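Local coordinates for protein probable N-glycosylase/DNA lyase (Thermotoga maritima, PDB 3N0U) that belongs to the helix-hairpin-helix superfamily of DNA glycosylases and folds as a compact, predominantly helical chain, probably a DNA-repair enzyme, at residues A[18-23]-A[210-215]; A[36-41]-A[147-152]; A[59-64]-A[140-145]; A[122-127]-A[152-157]. One frame throughout, in Å; residues are numbered along the deposited sequence.

Interaction 1: A[18-23]-A[210-215]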
loop_
_atom_site.group_PDB
_atom_site.type_symbol
_atom_site.label_atom_id
_atom_site.label_comp_id
_atom_site.label_asym_id
_atom_site.label_seq_id
_atom_site.Cartn_x
_atom_site.Cartn_y
_atom_site.Cartn_z
ATOM N N LYS A 18 -21.155 -11.423 -0.474
ATOM C CA LYS A 18 -21.585 -12.446 0.469
ATOM C C LYS A 18 -20.397 -13.144 1.101
ATOM O O LYS A 18 -20.399 -13.409 2.308
ATOM C CB LYS A 18 -22.502 -13.466 -0.204
ATOM C CG LYS A 18 -23.882 -12.893 -0.513
ATOM C CD LYS A 18 -24.729 -13.828 -1.358
ATOM C CE LYS A 18 -24.928 -15.167 -0.677
ATOM N NZ LYS A 18 -25.846 -16.040 -1.460
ATOM N N GLU A 19 -19.366 -13.425 0.308
ATOM C CA GLU A 19 -18.197 -14.087 0.855
ATOM C C GLU A 19 -17.478 -13.174 1.833
ATOM O O GLU A 19 -17.011 -13.636 2.874
ATOM C CB GLU A 19 -17.236 -14.512 -0.240
ATOM C CG GLU A 19 -15.947 -15.134 0.316
ATOM C CD GLU A 19 -16.177 -16.328 1.280
ATOM O OE1 GLU A 19 -17.201 -17.050 1.158
ATOM O OE2 GLU A 19 -15.315 -16.546 2.161
ATOM N N LEU A 20 -17.408 -11.886 1.516
ATOM C CA LEU A 20 -16.795 -10.940 2.426
ATOM C C LEU A 20 -17.594 -10.857 3.719
ATOM O O LEU A 20 -17.014 -10.762 4.798
ATOM C CB LEU A 20 -16.681 -9.555 1.801
ATOM C CG LEU A 20 -15.610 -9.386 0.728
ATOM C CD1 LEU A 20 -15.907 -8.157 -0.113
ATOM C CD2 LEU A 20 -14.214 -9.286 1.360
ATOM N N GLU A 21 -18.914 -10.881 3.632
ATOM C CA GLU A 21 -19.711 -10.860 4.842
ATOM C C GLU A 21 -19.468 -12.084 5.709
ATOM O O GLU A 21 -19.516 -11.983 6.918
ATOM C CB GLU A 21 -21.197 -10.719 4.546
ATOM C CG GLU A 21 -21.580 -9.415 3.839
ATOM C CD GLU A 21 -21.501 -8.163 4.687
ATOM O OE1 GLU A 21 -20.918 -8.198 5.784
ATOM O OE2 GLU A 21 -22.016 -7.111 4.230
ATOM N N ARG A 22 -19.175 -13.232 5.095
ATOM C CA ARG A 22 -18.938 -14.433 5.878
ATOM C C ARG A 22 -17.625 -14.392 6.654
ATOM O O ARG A 22 -17.503 -15.062 7.687
ATOM C CB ARG A 22 -18.937 -15.678 4.998
ATOM C CG ARG A 22 -20.266 -16.031 4.361
ATOM C CD ARG A 22 -20.112 -17.302 3.528
ATOM N NE ARG A 22 -21.274 -17.549 2.683
ATOM C CZ ARG A 22 -21.305 -17.373 1.361
ATOM N NH1 ARG A 22 -20.223 -16.966 0.706
ATOM N NH2 ARG A 22 -22.423 -17.625 0.690
ATOM N N ILE A 23 -16.647 -13.624 6.175
ATOM C CA ILE A 23 -15.376 -13.520 6.903
ATOM C C ILE A 23 -15.289 -12.265 7.737
ATOM O O ILE A 23 -14.322 -12.075 8.466
ATOM C CB ILE A 23 -14.113 -13.643 5.991
ATOM C CG1 ILE A 23 -14.078 -12.616 4.867
ATOM C CG2 ILE A 23 -14.022 -15.057 5.394
ATOM C CD1 ILE A 23 -13.732 -11.207 5.280
ATOM N N TRP A 210 -8.034 -8.653 1.161
ATOM C CA TRP A 210 -6.836 -9.488 1.253
ATOM C C TRP A 210 -6.993 -10.674 2.194
ATOM O O TRP A 210 -6.333 -11.699 2.011
ATOM C CB TRP A 210 -5.612 -8.657 1.636
ATOM C CG TRP A 210 -4.847 -8.200 0.439
ATOM C CD1 TRP A 210 -4.895 -6.981 -0.163
ATOM C CD2 TRP A 210 -3.928 -8.985 -0.313
ATOM N NE1 TRP A 210 -4.052 -6.955 -1.245
ATOM C CE2 TRP A 210 -3.440 -8.177 -1.354
ATOM C CE3 TRP A 210 -3.461 -10.298 -0.199
ATOM C CZ2 TRP A 210 -2.515 -8.638 -2.281
ATOM C CZ3 TRP A 210 -2.535 -10.755 -1.116
ATOM C CH2 TRP A 210 -2.073 -9.928 -2.146
ATOM N N TYR A 211 -7.877 -10.553 3.179
ATOM C CA TYR A 211 -8.165 -11.658 4.091
ATOM C C TYR A 211 -8.678 -12.878 3.323
ATOM O O TYR A 211 -8.433 -14.010 3.706
ATOM C CB TYR A 211 -9.163 -11.225 5.179
ATOM C CG TYR A 211 -9.430 -12.296 6.201
ATOM C CD1 TYR A 211 -8.625 -12.419 7.309
ATOM C CD2 TYR A 211 -10.451 -13.233 6.024
ATOM C CE1 TYR A 211 -8.842 -13.415 8.242
ATOM C CE2 TYR A 211 -10.674 -14.212 6.949
ATOM C CZ TYR A 211 -9.851 -14.318 8.048
ATOM O OH TYR A 211 -10.042 -15.310 8.974
ATOM N N LEU A 212 -9.349 -12.636 2.216
ATOM C CA LEU A 212 -9.923 -13.735 1.431
ATOM C C LEU A 212 -8.905 -14.767 0.971
ATOM O O LEU A 212 -9.252 -15.925 0.799
ATOM C CB LEU A 212 -10.650 -13.197 0.198
ATOM C CG LEU A 212 -11.846 -12.291 0.446
ATOM C CD1 LEU A 212 -12.413 -11.817 -0.916
ATOM C CD2 LEU A 212 -12.891 -13.000 1.242
ATOM N N VAL A 213 -7.660 -14.351 0.748
ATOM C CA VAL A 213 -6.662 -15.219 0.137
ATOM C C VAL A 213 -6.257 -16.361 1.074
ATOM O O VAL A 213 -6.449 -17.566 0.773
ATOM C CB VAL A 213 -5.397 -14.401 -0.227
ATOM C CG1 VAL A 213 -4.327 -15.289 -0.842
ATOM C CG2 VAL A 213 -5.758 -13.262 -1.168
ATOM N N LYS A 214 -5.691 -15.986 2.217
ATOM C CA LYS A 214 -5.097 -16.950 3.129
ATOM C C LYS A 214 -5.516 -16.691 4.575
ATOM O O LYS A 214 -5.015 -17.322 5.492
ATOM C CB LYS A 214 -3.566 -16.904 3.015
ATOM C CG LYS A 214 -3.026 -17.622 1.783
ATOM C CD LYS A 214 -1.509 -17.530 1.670
ATOM C CE LYS A 214 -0.804 -18.659 2.424
ATOM N NZ LYS A 214 -0.667 -18.398 3.886
ATOM N N GLY A 215 -6.419 -15.734 4.783
ATOM C CA GLY A 215 -6.885 -15.441 6.117
ATOM C C GLY A 215 -5.851 -14.678 6.913
ATOM O O GLY A 215 -5.775 -14.827 8.127
#
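Leu212 packs against Glu19, Leu20 and Ile23 where two helices of this all-helical glycosylase fold cross steeply: helix 13-44, near the start of the chain, and helix 202-214, near its end. The short segments approach to 10.4 Å between axes, at an angle of 77°, so the contact is compact and consists of side chains alone. The two methyls of Leu212 divide the work. CD1 meets Leu20 CD2 at 3.9 Å, the two leucines crossing at about a right angle. CD2 goes instead to Ile23 CG1 and, at 3.8 Å, to Glu19 CG, so that the glutamate contributes its methylene while its OE1 makes a salt bridge with Arg22 NH1, one turn further along the same helix. Ile23 holds CG1 in the crowded position between backbone N and carbonyl carbon (chi1 57°), where it meets Leu212 CD2; its CB and CG2 lie against Tyr211 CE2, approached obliquely. Tyr211 has CG anti to its backbone N (chi1 -176°), and its ring slides past Ile23 in the opposite direction. The hydroxyl reaches back to helix 13-44, hydrogen-bonding Glu26 OE1, and thereby adds a polar tie beside the apolar patch. Gly215 CA lies 3.5 Å above the plane of the Tyr211 ring, toward the rim, while Ile23 CB comes within 3.6 Å of Tyr211 CE2.

Interaction 2: A[36-41]-A[147-152]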
loop_
_atom_site.group_PDB
_atom_site.type_symbol
_atom_site.label_atom_id
_atom_site.label_comp_id
_atom_site.label_asym_id
_atom_site.label_seq_id
_atom_site.Cartn_x
_atom_site.Cartn_y
_atom_site.Cartn_z
ATOM N N GLU A 36 -5.215 0.587 13.580
ATOM C CA GLU A 36 -4.765 1.391 14.717
ATOM C C GLU A 36 -3.267 1.647 14.594
ATOM O O GLU A 36 -2.778 2.707 14.979
ATOM C CB GLU A 36 -5.112 0.701 16.039
ATOM C CG GLU A 36 -6.563 0.880 16.436
ATOM C CD GLU A 36 -7.110 -0.287 17.253
ATOM O OE1 GLU A 36 -6.298 -1.022 17.866
ATOM O OE2 GLU A 36 -8.356 -0.467 17.279
ATOM N N GLU A 37 -2.541 0.681 14.043
ATOM C CA GLU A 37 -1.109 0.836 13.832
ATOM C C GLU A 37 -0.851 1.854 12.710
ATOM O O GLU A 37 0.044 2.698 12.803
ATOM C CB GLU A 37 -0.459 -0.523 13.537
ATOM C CG GLU A 37 -0.585 -1.510 14.719
ATOM C CD GLU A 37 -0.256 -2.955 14.377
ATOM O OE1 GLU A 37 0.070 -3.240 13.210
ATOM O OE2 GLU A 37 -0.332 -3.810 15.295
ATOM N N PHE A 38 -1.670 1.812 11.668
ATOM C CA PHE A 38 -1.541 2.792 10.594
ATOM C C PHE A 38 -1.807 4.195 11.125
ATOM O O PHE A 38 -1.077 5.126 10.803
ATOM C CB PHE A 38 -2.540 2.519 9.467
ATOM C CG PHE A 38 -2.349 1.189 8.764
ATOM C CD1 PHE A 38 -1.147 0.507 8.808
ATOM C CD2 PHE A 38 -3.375 0.675 8.009
ATOM C CE1 PHE A 38 -0.989 -0.689 8.137
ATOM C CE2 PHE A 38 -3.233 -0.523 7.333
ATOM C CZ PHE A 38 -2.032 -1.204 7.387
ATOM N N LYS A 39 -2.879 4.347 11.902
ATOM C CA LYS A 39 -3.246 5.664 12.436
ATOM C C LYS A 39 -2.143 6.197 13.349
ATOM O O LYS A 39 -1.853 7.400 13.345
ATOM C CB LYS A 39 -4.609 5.634 13.148
ATOM C CG LYS A 39 -5.775 5.435 12.187
ATOM C CD LYS A 39 -7.115 5.819 12.803
ATOM C CE LYS A 39 -7.851 6.860 11.950
ATOM N NZ LYS A 39 -7.922 6.503 10.487
ATOM N N ARG A 40 -1.517 5.299 14.103
ATOM C CA ARG A 40 -0.444 5.665 15.026
ATOM C C ARG A 40 0.726 6.231 14.244
ATOM O O ARG A 40 1.322 7.221 14.657
ATOM C CB ARG A 40 0.008 4.467 15.886
ATOM C CG ARG A 40 1.229 4.752 16.763
ATOM C CD ARG A 40 1.694 3.506 17.490
ATOM N NE ARG A 40 0.573 2.801 18.107
ATOM C CZ ARG A 40 0.338 1.497 17.987
ATOM N NH1 ARG A 40 1.155 0.728 17.280
ATOM N NH2 ARG A 40 -0.715 0.955 18.584
ATOM N N LEU A 41 1.043 5.625 13.100
ATOM C CA LEU A 41 2.152 6.095 12.275
ATOM C C LEU A 41 1.856 7.509 11.750
ATOM O O LEU A 41 2.688 8.393 11.839
ATOM C CB LEU A 41 2.395 5.114 11.121
ATOM C CG LEU A 41 3.454 5.546 10.114
ATOM C CD1 LEU A 41 4.817 5.775 10.802
ATOM C CD2 LEU A 41 3.594 4.546 8.985
ATOM N N LEU A 147 0.013 5.948 1.704
ATOM C CA LEU A 147 -0.924 6.818 2.406
ATOM C C LEU A 147 -1.871 6.015 3.307
ATOM O O LEU A 147 -2.082 6.349 4.480
ATOM C CB LEU A 147 -1.663 7.725 1.413
ATOM C CG LEU A 147 -0.747 8.791 0.776
ATOM C CD1 LEU A 147 -1.412 9.440 -0.418
ATOM C CD2 LEU A 147 -0.337 9.848 1.805
ATOM N N ARG A 148 -2.402 4.916 2.795
ATOM C CA ARG A 148 -3.260 4.061 3.592
ATOM C C ARG A 148 -2.535 3.578 4.851
ATOM O O ARG A 148 -3.126 3.531 5.940
ATOM C CB ARG A 148 -3.705 2.868 2.738
ATOM C CG ARG A 148 -4.880 2.072 3.292
ATOM C CD ARG A 148 -4.515 1.129 4.456
ATOM N NE ARG A 148 -3.445 0.191 4.142
ATOM C CZ ARG A 148 -3.623 -1.002 3.586
ATOM N NH1 ARG A 148 -4.823 -1.406 3.231
ATOM N NH2 ARG A 148 -2.576 -1.777 3.337
ATOM N N ASN A 149 -1.256 3.206 4.693
ATOM C CA ASN A 149 -0.471 2.686 5.799
ATOM C C ASN A 149 -0.115 3.759 6.853
ATOM O O ASN A 149 0.445 3.442 7.899
ATOM C CB ASN A 149 0.783 1.955 5.316
ATOM C CG ASN A 149 0.482 0.557 4.801
ATOM O OD1 ASN A 149 -0.648 0.221 4.511
ATOM N ND2 ASN A 149 1.499 -0.248 4.686
ATOM N N THR A 150 -0.445 5.015 6.576
ATOM C CA THR A 150 -0.305 6.078 7.565
ATOM C C THR A 150 -1.671 6.501 8.125
ATOM O O THR A 150 -1.770 7.483 8.847
ATOM C CB THR A 150 0.395 7.331 6.983
ATOM O OG1 THR A 150 -0.500 8.046 6.108
ATOM C CG2 THR A 150 1.635 6.941 6.246
ATOM N N GLY A 151 -2.712 5.754 7.774
ATOM C CA GLY A 151 -4.043 5.955 8.320
ATOM C C GLY A 151 -5.079 6.513 7.358
ATOM O O GLY A 151 -6.246 6.669 7.739
ATOM N N VAL A 152 -4.685 6.822 6.122
ATOM C CA VAL A 152 -5.650 7.362 5.155
ATOM C C VAL A 152 -6.665 6.295 4.731
ATOM O O VAL A 152 -6.296 5.156 4.415
ATOM C CB VAL A 152 -4.942 7.946 3.906
ATOM C CG1 VAL A 152 -5.945 8.299 2.813
ATOM C CG2 VAL A 152 -4.111 9.186 4.294
HETATM O O HOH W 1 -3.319 8.915 10.949
#
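Phe38 lies against Arg148 and Asn149, at a Schellman motif that ends helix 140-148, the second helix of the helix-hairpin-helix element. Gly151, with positive phi, is the C-prime residue: Val152 N bonds Leu147 O and Gly151 N bonds Arg148 O, folding the chain back against helix 13-44. The tight part is a layer of flat groups. The Asn149 amide stacks on the Phe38 ring with the planes 17° apart, OD1 standing 3.5 Å above the ring toward its rim, and Asn149 CA makes a CH-pi contact over the ring face, 3.9 Å from the Phe38 centroid. The Arg148 guanidinium lies 14° from the ring plane, with Phe38 CE2 over its face and 3.3 Å from Arg148 NE. Arg148 is bent at chi2 and chi3 and grips Asn149 OD1 side-on through NE (2.8 Å) and NH2, with OD1 in the guanidinium plane, which holds amide and guanidinium side by side, nearly parallel to the ring. Asp206 and Glu53 hold the far ends, bonding Arg148 NH1 and Asn149 ND2. Gly151, having no side chain, lets the backbones come together, its CA 4.2 Å from Lys39 CA, and Leu41 CD2 touches Asn149 O. On the looser, more exposed side, Lys39 NZ makes only a weak bond to Gly151 O; its stronger partner is Glu153, in a salt bridge. There a water also spans the gap, donating to Lys39 O at 3.2 Å and to Thr150 O at 3.0 Å.

Interaction 3: A[59-64]-A[140-145]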
loop_
_atom_site.group_PDB
_atom_site.type_symbol
_atom_site.label_atom_id
_atom_site.label_comp_id
_atom_site.label_asym_id
_atom_site.label_seq_id
_atom_site.Cartn_x
_atom_site.Cartn_y
_atom_site.Cartn_z
ATOM N N LEU A 59 9.618 -1.384 -1.689
ATOM C CA LEU A 59 10.071 -2.781 -1.734
ATOM C C LEU A 59 8.978 -3.767 -2.067
ATOM O O LEU A 59 9.266 -4.846 -2.597
ATOM C CB LEU A 59 10.680 -3.200 -0.401
ATOM C CG LEU A 59 11.924 -2.421 0.012
ATOM C CD1 LEU A 59 12.386 -2.887 1.381
ATOM C CD2 LEU A 59 13.046 -2.532 -1.005
ATOM N N THR A 60 7.728 -3.437 -1.761
ATOM C CA THR A 60 6.663 -4.392 -2.013
ATOM C C THR A 60 5.917 -4.142 -3.311
ATOM O O THR A 60 4.878 -4.762 -3.542
ATOM C CB THR A 60 5.660 -4.416 -0.860
ATOM O OG1 THR A 60 5.085 -3.119 -0.707
ATOM C CG2 THR A 60 6.349 -4.851 0.429
ATOM N N ALA A 61 6.468 -3.311 -4.193
ATOM C CA ALA A 61 5.799 -2.993 -5.466
ATOM C C ALA A 61 5.443 -4.236 -6.259
ATOM O O ALA A 61 4.348 -4.315 -6.842
ATOM C CB ALA A 61 6.651 -2.084 -6.303
ATOM N N ASN A 62 6.367 -5.190 -6.287
ATOM C CA ASN A 62 6.165 -6.468 -6.954
ATOM C C ASN A 62 6.725 -7.581 -6.081
ATOM O O ASN A 62 7.436 -8.470 -6.558
ATOM C CB ASN A 62 6.861 -6.491 -8.320
ATOM C CG ASN A 62 6.037 -5.826 -9.419
ATOM O OD1 ASN A 62 4.886 -5.438 -9.210
ATOM N ND2 ASN A 62 6.623 -5.714 -10.606
ATOM N N TRP A 63 6.410 -7.507 -4.794
ATOM C CA TRP A 63 6.888 -8.459 -3.799
ATOM C C TRP A 63 5.856 -8.552 -2.692
ATOM O O TRP A 63 4.994 -7.682 -2.524
ATOM C CB TRP A 63 8.188 -7.945 -3.176
ATOM C CG TRP A 63 9.132 -8.943 -2.544
ATOM C CD1 TRP A 63 9.330 -10.242 -2.901
ATOM C CD2 TRP A 63 10.031 -8.688 -1.457
ATOM N NE1 TRP A 63 10.295 -10.811 -2.105
ATOM C CE2 TRP A 63 10.745 -9.873 -1.216
ATOM C CE3 TRP A 63 10.297 -7.567 -0.669
ATOM C CZ2 TRP A 63 11.708 -9.970 -0.223
ATOM C CZ3 TRP A 63 11.268 -7.664 0.320
ATOM C CH2 TRP A 63 11.961 -8.859 0.529
ATOM N N SER A 64 5.992 -9.577 -1.884
ATOM C CA SER A 64 5.010 -9.879 -0.853
ATOM C C SER A 64 5.139 -8.940 0.327
ATOM O O SER A 64 6.210 -8.398 0.597
ATOM C CB SER A 64 5.231 -11.296 -0.363
ATOM O OG SER A 64 6.529 -11.380 0.202
ATOM N N TRP A 140 1.015 4.882 -8.843
ATOM C CA TRP A 140 -0.311 5.130 -8.290
ATOM C C TRP A 140 -0.661 4.146 -7.172
ATOM O O TRP A 140 -1.157 4.543 -6.121
ATOM C CB TRP A 140 -1.358 5.095 -9.404
ATOM C CG TRP A 140 -1.196 6.279 -10.271
ATOM C CD1 TRP A 140 -0.487 6.361 -11.430
ATOM C CD2 TRP A 140 -1.700 7.586 -10.009
ATOM N NE1 TRP A 140 -0.536 7.646 -11.921
ATOM C CE2 TRP A 140 -1.272 8.417 -11.062
ATOM C CE3 TRP A 140 -2.479 8.138 -8.987
ATOM C CZ2 TRP A 140 -1.592 9.764 -11.122
ATOM C CZ3 TRP A 140 -2.806 9.476 -9.059
ATOM C CH2 TRP A 140 -2.353 10.276 -10.109
ATOM N N LYS A 141 -0.352 2.873 -7.384
ATOM C CA LYS A 141 -0.687 1.836 -6.421
ATOM C C LYS A 141 0.129 2.001 -5.150
ATOM O O LYS A 141 -0.403 1.926 -4.042
ATOM C CB LYS A 141 -0.398 0.463 -7.037
ATOM C CG LYS A 141 -0.640 -0.711 -6.132
ATOM C CD LYS A 141 -0.016 -1.964 -6.758
ATOM C CE LYS A 141 1.462 -2.077 -6.425
ATOM N NZ LYS A 141 2.242 -2.650 -7.542
ATOM N N GLU A 142 1.431 2.208 -5.306
ATOM C CA GLU A 142 2.311 2.277 -4.153
ATOM C C GLU A 142 2.108 3.556 -3.347
ATOM O O GLU A 142 2.282 3.554 -2.135
ATOM C CB GLU A 142 3.772 2.141 -4.600
ATOM C CG GLU A 142 4.105 0.835 -5.339
ATOM C CD GLU A 142 3.678 0.756 -6.864
ATOM O OE1 GLU A 142 3.302 1.762 -7.537
ATOM O OE2 GLU A 142 3.758 -0.374 -7.401
ATOM N N ALA A 143 1.757 4.652 -4.017
ATOM C CA ALA A 143 1.455 5.895 -3.313
ATOM C C ALA A 143 0.181 5.730 -2.493
ATOM O O ALA A 143 0.098 6.194 -1.343
ATOM C CB ALA A 143 1.279 7.030 -4.294
ATOM N N SER A 144 -0.824 5.078 -3.068
ATOM C CA SER A 144 -2.040 4.768 -2.324
ATOM C C SER A 144 -1.749 3.912 -1.109
ATOM O O SER A 144 -2.289 4.137 -0.037
ATOM C CB SER A 144 -3.028 4.038 -3.219
ATOM O OG SER A 144 -3.291 4.806 -4.386
ATOM N N HIS A 145 -0.886 2.932 -1.307
ATOM C CA HIS A 145 -0.474 2.009 -0.266
ATOM C C HIS A 145 0.203 2.729 0.896
ATOM O O HIS A 145 -0.155 2.512 2.060
ATOM C CB HIS A 145 0.479 1.001 -0.898
ATOM C CG HIS A 145 0.804 -0.170 -0.037
ATOM N ND1 HIS A 145 1.714 -1.127 -0.426
ATOM C CD2 HIS A 145 0.330 -0.564 1.169
ATOM C CE1 HIS A 145 1.803 -2.056 0.510
ATOM N NE2 HIS A 145 0.973 -1.739 1.489
HETATM O O HOH W 2 3.618 -0.560 -2.522
#
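Lys141 reaches from the second helix of the helix-hairpin-helix element to the carbonyl of Ala61, in the loop between helices 47-59 and 65-75. Its CG is anti to the backbone N (chi1 177°); further out the chain bends, and NZ ends at Ala61 O. NZ donates to this oxygen at 2.8 Å, in the carbonyl plane and on a lone pair, and forms a salt bridge with Glu142 OE2 at 2.7 Å, which it meets from above the carboxylate plane. Glu142 is bent at chi2. Its OE2 lies 3.5 Å from Ala61 CB, so it touches the methyl as well as accepting from NZ; its OE1 is held by Gly139 N. One helical turn after Lys141, His145 crosses Thr60 at about a right angle, with Thr60 OG1 at the ring edge, 3.7 Å from His145 CE1. A water lies 2.9 Å from His145 ND1 and makes a weak, long bond with Thr60 OG1. Outside partners fix both groups: His145 NE2 bonds Lys219 O and Thr60 OG1 bonds Phe56 O. A sodium ion sits nearby in the hairpin, at Val132, Ala135 and Ile138. The two bonds of NZ imply a polar junction, where directional bonding, more than apolar packing, positions Lys141.

Interaction 4: A[122-127]-A[152-157]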
loop_
_atom_site.group_PDB
_atom_site.type_symbol
_atom_site.label_atom_id
_atom_site.label_comp_id
_atom_site.label_asym_id
_atom_site.label_seq_id
_atom_site.Cartn_x
_atom_site.Cartn_y
_atom_site.Cartn_z
ATOM N N GLY A 122 -2.059 16.046 4.407
ATOM C CA GLY A 122 -2.673 16.843 3.362
ATOM C C GLY A 122 -3.838 16.140 2.692
ATOM O O GLY A 122 -4.221 15.044 3.091
ATOM N N ASP A 123 -4.412 16.774 1.672
ATOM C CA ASP A 123 -5.473 16.141 0.908
ATOM C C ASP A 123 -4.880 14.899 0.285
ATOM O O ASP A 123 -3.896 14.993 -0.442
ATOM C CB ASP A 123 -5.987 17.070 -0.178
ATOM C CG ASP A 123 -7.091 16.445 -0.987
ATOM O OD1 ASP A 123 -8.274 16.679 -0.667
ATOM O OD2 ASP A 123 -6.777 15.703 -1.934
ATOM N N PRO A 124 -5.451 13.728 0.585
ATOM C CA PRO A 124 -4.793 12.503 0.134
ATOM C C PRO A 124 -4.723 12.354 -1.366
ATOM O O PRO A 124 -3.786 11.719 -1.836
ATOM C CB PRO A 124 -5.646 11.393 0.740
ATOM C CG PRO A 124 -6.894 12.032 1.201
ATOM C CD PRO A 124 -6.593 13.455 1.471
ATOM N N PHE A 125 -5.654 12.939 -2.114
ATOM C CA PHE A 125 -5.593 12.816 -3.567
ATOM C C PHE A 125 -4.426 13.650 -4.065
ATOM O O PHE A 125 -3.710 13.229 -4.961
ATOM C CB PHE A 125 -6.925 13.207 -4.218
ATOM C CG PHE A 125 -8.041 12.253 -3.877
ATOM C CD1 PHE A 125 -8.310 11.163 -4.682
ATOM C CD2 PHE A 125 -8.770 12.415 -2.708
ATOM C CE1 PHE A 125 -9.318 10.255 -4.345
ATOM C CE2 PHE A 125 -9.782 11.522 -2.365
ATOM C CZ PHE A 125 -10.045 10.433 -3.183
ATOM N N GLN A 126 -4.213 14.820 -3.467
ATOM C CA GLN A 126 -3.114 15.668 -3.902
ATOM C C GLN A 126 -1.779 15.058 -3.463
ATOM O O GLN A 126 -0.803 15.077 -4.212
ATOM C CB GLN A 126 -3.276 17.086 -3.370
ATOM C CG GLN A 126 -4.524 17.767 -3.872
ATOM C CD GLN A 126 -4.622 19.191 -3.405
ATOM O OE1 GLN A 126 -3.689 19.717 -2.805
ATOM N NE2 GLN A 126 -5.751 19.829 -3.677
ATOM N N SER A 127 -1.736 14.509 -2.255
ATOM C CA SER A 127 -0.510 13.871 -1.775
ATOM C C SER A 127 -0.129 12.682 -2.641
ATOM O O SER A 127 1.039 12.484 -2.937
ATOM C CB SER A 127 -0.656 13.457 -0.309
ATOM O OG SER A 127 -0.767 14.630 0.479
ATOM N N VAL A 152 -4.685 6.822 6.122
ATOM C CA VAL A 152 -5.650 7.362 5.155
ATOM C C VAL A 152 -6.665 6.295 4.731
ATOM O O VAL A 152 -6.296 5.156 4.415
ATOM C CB VAL A 152 -4.942 7.946 3.906
ATOM C CG1 VAL A 152 -5.945 8.299 2.813
ATOM C CG2 VAL A 152 -4.111 9.186 4.294
ATOM N N GLU A 153 -7.946 6.643 4.737
ATOM C CA GLU A 153 -8.971 5.661 4.407
ATOM C C GLU A 153 -9.624 5.839 3.042
ATOM O O GLU A 153 -10.340 4.943 2.576
ATOM C CB GLU A 153 -10.033 5.644 5.510
ATOM C CG GLU A 153 -9.476 5.059 6.829
ATOM C CD GLU A 153 -10.506 4.888 7.939
ATOM O OE1 GLU A 153 -11.530 4.190 7.716
ATOM O OE2 GLU A 153 -10.265 5.426 9.049
ATOM N N ASP A 154 -9.337 6.964 2.390
ATOM C CA ASP A 154 -10.044 7.396 1.190
ATOM C C ASP A 154 -9.631 6.686 -0.101
ATOM O O ASP A 154 -10.334 6.808 -1.114
ATOM C CB ASP A 154 -9.801 8.903 0.988
ATOM C CG ASP A 154 -10.005 9.716 2.269
ATOM O OD1 ASP A 154 -9.224 9.551 3.245
ATOM O OD2 ASP A 154 -10.930 10.549 2.281
ATOM N N LEU A 155 -8.507 5.964 -0.073
ATOM C CA LEU A 155 -7.850 5.500 -1.311
ATOM C C LEU A 155 -7.828 3.985 -1.435
ATOM O O LEU A 155 -7.669 3.291 -0.447
ATOM C CB LEU A 155 -6.405 6.011 -1.368
ATOM C CG LEU A 155 -6.216 7.527 -1.189
ATOM C CD1 LEU A 155 -4.719 7.867 -1.343
ATOM C CD2 LEU A 155 -7.093 8.325 -2.180
ATOM N N ALA A 156 -8.018 3.488 -2.657
ATOM C CA ALA A 156 -7.836 2.074 -2.960
ATOM C C ALA A 156 -6.417 1.763 -3.374
ATOM O O ALA A 156 -5.727 2.599 -3.981
ATOM C CB ALA A 156 -8.763 1.658 -4.079
ATOM N N ILE A 157 -5.997 0.537 -3.075
ATOM C CA ILE A 157 -4.700 0.024 -3.497
ATOM C C ILE A 157 -4.957 -1.035 -4.562
ATOM O O ILE A 157 -5.251 -2.195 -4.261
ATOM C CB ILE A 157 -3.920 -0.583 -2.313
ATOM C CG1 ILE A 157 -3.811 0.437 -1.175
ATOM C CG2 ILE A 157 -2.551 -1.015 -2.760
ATOM C CD1 ILE A 157 -3.422 -0.213 0.171
#
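Phe125 lays one face of its ring over Leu155 CD2, a CH-pi contact in which the methyl stands 3.8 Å from the ring centroid and 19° off the normal, nearest CE1 and CZ. The two side chains slide past each other in opposite directions. The branches of Leu155 part: CD2 serves the ring while CD1 turns to Pro124, 4.0 Å from its O and 4.2 Å from its CB. Pro124 is the broad surface of the contact. Its CB also meets Val152 CG1 at 3.7 Å, and its CG lies near the Asp154 carboxylate, OD1 at 4.0 Å. Pro124 and Phe125 begin helix 124-134, the first helix of the helix-hairpin-helix element, and pack on the loop that leads from helix 140-148 to helix 160-168. Asp123 is the N-cap: its OD2 accepts from Gln126 N at 3.1 Å through the anti lone pair, and weakly from Phe125 N, so the start of the helix is held in shape behind the apolar patch. No hydrogen bond joins the two segments. Cohesion therefore comes from hydrocarbon and ring packing, while the loop's polar backbone is tied to helix 181-198, Ala156 N to Glu188 and Ala156 O to Tyr184.

Overall arrangement
Interactions 2, 3 and 4 gather around the helix-hairpin-helix element formed by helices 124-134 and 140-148, with centres 11 to 15 Å apart. Interaction 3 uses the start of helix 140-148, interaction 2 its end, and interaction 4 the loop beyond it. Interactions 2 and 4 share Val152 and touch through packing around Leu147 and the Lys39-Glu153 salt bridge; Ile157 carries interaction 4 onto His145. The centre of interaction 1 lies 21 to 24 Å from those of the others. It encloses them along the chain, joining a segment near the start to one near the end; interaction 3 is nested within interaction 2, and interaction 4 crosses both, their segments alternating. Helix 13-44 links interactions 1 and 2.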